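Local coordinates for p-47 protein (Clostridium botulinum, PDB 6EKT), which adopts a tubular lipid-binding (TULIP-like) fold and may belong to a progenitor complex that protects botulinum neurotoxin in the host gut, at residues 299-304 against 322-327. Residues are numbered along the deposited sequence; the frame is centred on the assembly and turned at random.
Sequences YYPKIN and GLVRLT
With CG of Tyr299 placed opposite its own carbonyl carbon (chi1 -62°), the phenol ring extends across to Leu326 and Thr327, while Val324 holds CG2 anti to its backbone N, against Pro301. These contacts join the two arms of a beta hairpin built on strands 297-311 and 315-326, in a protein of TULIP-like fold. The hairpin illustrates how water can continue a strand pairing where direct bonds stop. Lys302 and Leu323 form an antiparallel hydrogen-bonded pair: Lys302 N meets Leu323 O at 2.9 Å, almost straight (168°), and Leu323 N returns a bond to Lys302 O at 3.0 Å. At Tyr300 and Arg325 the backbones are too far apart to bond directly, and one water accepts from Arg325 N and donates to Tyr300 O. A second accepts from Tyr300 N and donates to Arg325 O (2.7 Å) and, at 3.2 Å, to Thr327 OG1, which also hydrogen-bonds Tyr298 O. On the side facing helix 374-394, Pro301 and Val324 lie alongside each other, CG to CG2 4.1 Å, and both touch Ser387; the Tyr299 side chain also touches Val379 and Val383. The ring turns its edge to Arg325 O, and its CE2 lies 3.9 Å from Leu326 CD2. At its far end a third water, in the ring plane, joins Tyr299 OH (2.8 Å) to Thr327 O, donating to the carbonyl at 2.9 Å.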
ATOM      1  N   TYR A 299      14.027  42.281   0.373  1.00 22.87           N
ATOM      2  CA  TYR A 299      14.944  41.580  -0.534  1.00 22.43           C
ATOM      3  C   TYR A 299      14.300  40.284  -1.009  1.00 22.55           C
ATOM      4  O   TYR A 299      13.441  39.724  -0.331  1.00 24.07           O
ATOM      5  CB  TYR A 299      16.262  41.280   0.191  1.00 21.50           C
ATOM      6  CG  TYR A 299      16.947  42.532   0.611  1.00 21.63           C
ATOM      7  CD1 TYR A 299      16.648  43.131   1.860  1.00 22.04           C
ATOM      8  CD2 TYR A 299      17.878  43.156  -0.228  1.00 20.62           C
ATOM      9  CE1 TYR A 299      17.257  44.319   2.245  1.00 21.49           C
ATOM     10  CE2 TYR A 299      18.492  44.351   0.157  1.00 21.06           C
ATOM     11  CZ  TYR A 299      18.196  44.908   1.404  1.00 21.55           C
ATOM     12  OH  TYR A 299      18.813  46.077   1.758  1.00 21.57           O
ATOM     13  N   TYR A 300      14.705  39.825  -2.189  1.00 21.89           N
ATOM     14  CA  TYR A 300      13.950  38.813  -2.914  1.00 21.97           C
ATOM     15  C   TYR A 300      14.868  37.687  -3.392  1.00 21.90           C
ATOM     16  O   TYR A 300      15.327  37.699  -4.541  1.00 22.18           O
ATOM     17  CB  TYR A 300      13.262  39.477  -4.100  1.00 22.68           C
ATOM     18  CG  TYR A 300      12.270  40.537  -3.657  1.00 23.65           C
ATOM     19  CD1 TYR A 300      10.969  40.179  -3.279  1.00 24.69           C
ATOM     20  CD2 TYR A 300      12.654  41.889  -3.562  1.00 24.13           C
ATOM     21  CE1 TYR A 300      10.061  41.149  -2.862  1.00 25.40           C
ATOM     22  CE2 TYR A 300      11.756  42.860  -3.135  1.00 25.21           C
ATOM     23  CZ  TYR A 300      10.457  42.466  -2.784  1.00 25.99           C
ATOM     24  OH  TYR A 300       9.571  43.421  -2.366  1.00 27.12           O
ATOM     25  N   PRO A 301      15.114  36.698  -2.522  1.00 21.57           N
ATOM     26  CA  PRO A 301      15.982  35.598  -2.946  1.00 21.38           C
ATOM     27  C   PRO A 301      15.389  34.806  -4.120  1.00 21.77           C
ATOM     28  O   PRO A 301      14.147  34.727  -4.292  1.00 21.62           O
ATOM     29  CB  PRO A 301      16.059  34.700  -1.705  1.00 20.94           C
ATOM     30  CG  PRO A 301      15.673  35.572  -0.559  1.00 21.25           C
ATOM     31  CD  PRO A 301      14.811  36.668  -1.077  1.00 21.23           C
ATOM     32  N   LYS A 302      16.280  34.241  -4.923  1.00 20.80           N
ATOM     33  CA  LYS A 302      15.902  33.409  -6.057  1.00 21.23           C
ATOM     34  C   LYS A 302      16.578  32.049  -5.870  1.00 21.40           C
ATOM     35  O   LYS A 302      17.756  31.995  -5.498  1.00 21.06           O
ATOM     36  CB  LYS A 302      16.352  34.051  -7.382  1.00 22.41           C
ATOM     37  CG  LYS A 302      15.982  35.525  -7.556  1.00 23.20           C
ATOM     38  CD  LYS A 302      14.468  35.722  -7.625  1.00 23.86           C
ATOM     39  CE  LYS A 302      14.149  37.202  -7.715  1.00 24.94           C
ATOM     40  NZ  LYS A 302      12.661  37.313  -7.687  1.00 27.41           N
ATOM     41  N   ILE A 303      15.842  30.955  -6.083  1.00 21.63           N
ATOM     42  CA  ILE A 303      16.458  29.639  -6.035  1.00 22.44           C
ATOM     43  C   ILE A 303      16.444  29.132  -7.468  1.00 24.03           C
ATOM     44  O   ILE A 303      15.367  29.033  -8.087  1.00 24.26           O
ATOM     45  CB  ILE A 303      15.703  28.662  -5.086  1.00 21.86           C
ATOM     46  CG1 ILE A 303      15.721  29.184  -3.635  1.00 22.96           C
ATOM     47  CG2 ILE A 303      16.310  27.244  -5.143  1.00 21.73           C
ATOM     48  CD1 ILE A 303      14.802  28.406  -2.685  1.00 21.92           C
ATOM     49  N   ASN A 304      17.634  28.845  -7.999  1.00 24.14           N
ATOM     50  CA  ASN A 304      17.749  28.426  -9.388  1.00 25.09           C
ATOM     51  C   ASN A 304      17.801  26.915  -9.581  1.00 24.43           C
ATOM     52  O   ASN A 304      17.401  26.437 -10.629  1.00 24.50           O
ATOM     53  CB  ASN A 304      18.932  29.101 -10.067  1.00 26.88           C
ATOM     54  CG  ASN A 304      18.798  30.615 -10.064  1.00 28.38           C
ATOM     55  OD1 ASN A 304      17.761  31.156 -10.461  1.00 29.32           O
ATOM     56  ND2 ASN A 304      19.822  31.299  -9.574  1.00 29.27           N
ATOM     57  N   GLY A 322      21.052  29.195  -5.138  1.00 22.66           N
ATOM     58  CA  GLY A 322      20.350  30.425  -5.502  1.00 22.03           C
ATOM     59  C   GLY A 322      21.228  31.655  -5.325  1.00 22.40           C
ATOM     60  O   GLY A 322      22.450  31.561  -5.158  1.00 21.30           O
ATOM     61  N   LEU A 323      20.591  32.814  -5.391  1.00 21.82           N
ATOM     62  CA  LEU A 323      21.287  34.087  -5.256  1.00 21.65           C
ATOM     63  C   LEU A 323      20.313  35.101  -4.669  1.00 21.11           C
ATOM     64  O   LEU A 323      19.092  34.901  -4.738  1.00 20.44           O
ATOM     65  CB  LEU A 323      21.835  34.576  -6.611  1.00 23.32           C
ATOM     66  CG  LEU A 323      20.876  34.725  -7.786  1.00 25.43           C
ATOM     67  CD1 LEU A 323      20.156  36.081  -7.730  1.00 25.86           C
ATOM     68  CD2 LEU A 323      21.667  34.583  -9.079  1.00 26.28           C
ATOM     69  N   VAL A 324      20.859  36.182  -4.125  1.00 20.06           N
ATOM     70  CA  VAL A 324      20.026  37.291  -3.650  1.00 20.40           C
ATOM     71  C   VAL A 324      20.783  38.592  -3.948  1.00 20.92           C
ATOM     72  O   VAL A 324      21.972  38.712  -3.628  1.00 20.73           O
ATOM     73  CB  VAL A 324      19.612  37.155  -2.149  1.00 19.68           C
ATOM     74  CG1 VAL A 324      20.823  37.109  -1.205  1.00 19.84           C
ATOM     75  CG2 VAL A 324      18.600  38.230  -1.741  1.00 19.89           C
ATOM     76  N   ARG A 325      20.094  39.525  -4.595  1.00 21.63           N
ATOM     77  CA  ARG A 325      20.703  40.804  -5.000  1.00 22.31           C
ATOM     78  C   ARG A 325      20.245  41.899  -4.045  1.00 22.04           C
ATOM     79  O   ARG A 325      19.123  41.819  -3.501  1.00 21.39           O
ATOM     80  CB  ARG A 325      20.313  41.153  -6.438  1.00 24.74           C
ATOM     81  CG  ARG A 325      20.503  40.013  -7.425  1.00 27.05           C
ATOM     82  CD  ARG A 325      20.217  40.415  -8.866  1.00 29.99           C
ATOM     83  NE  ARG A 325      20.854  39.424  -9.734  1.00 33.67           N
ATOM     84  CZ  ARG A 325      22.132  39.488 -10.143  1.00 34.81           C
ATOM     85  NH1 ARG A 325      22.929  40.530  -9.821  1.00 36.17           N
ATOM     86  NH2 ARG A 325      22.608  38.512 -10.890  1.00 36.15           N
ATOM     87  N   LEU A 326      21.071  42.931  -3.847  1.00 21.11           N
ATOM     88  CA  LEU A 326      20.617  44.071  -3.041  1.00 21.54           C
ATOM     89  C   LEU A 326      19.592  44.934  -3.765  1.00 22.82           C
ATOM     90  O   LEU A 326      19.852  45.463  -4.857  1.00 23.41           O
ATOM     91  CB  LEU A 326      21.777  44.934  -2.539  1.00 21.00           C
ATOM     92  CG  LEU A 326      22.837  44.222  -1.675  1.00 20.42           C
ATOM     93  CD1 LEU A 326      23.755  45.286  -1.082  1.00 20.96           C
ATOM     94  CD2 LEU A 326      22.202  43.399  -0.561  1.00 20.54           C
ATOM     95  N   THR A 327      18.422  45.060  -3.147  1.00 23.52           N
ATOM     96  CA  THR A 327      17.378  45.985  -3.601  1.00 25.57           C
ATOM     97  C   THR A 327      17.937  47.404  -3.684  1.00 26.52           C
ATOM     98  O   THR A 327      18.509  47.929  -2.713  1.00 26.17           O
ATOM     99  CB  THR A 327      16.170  45.891  -2.663  1.00 26.00           C
ATOM    100  OG1 THR A 327      15.705  44.543  -2.686  1.00 26.62           O
ATOM    101  CG2 THR A 327      15.026  46.849  -3.079  1.00 28.42           C
TER
HETATM  102  O   HOH W   1      20.075  47.237  -0.410  1.00 25.09           O
HETATM  103  O   HOH W   2      17.416  38.941  -5.720  1.00 21.54           O
HETATM  104  O   HOH W   3      16.479  41.577  -3.748  1.00 22.51           O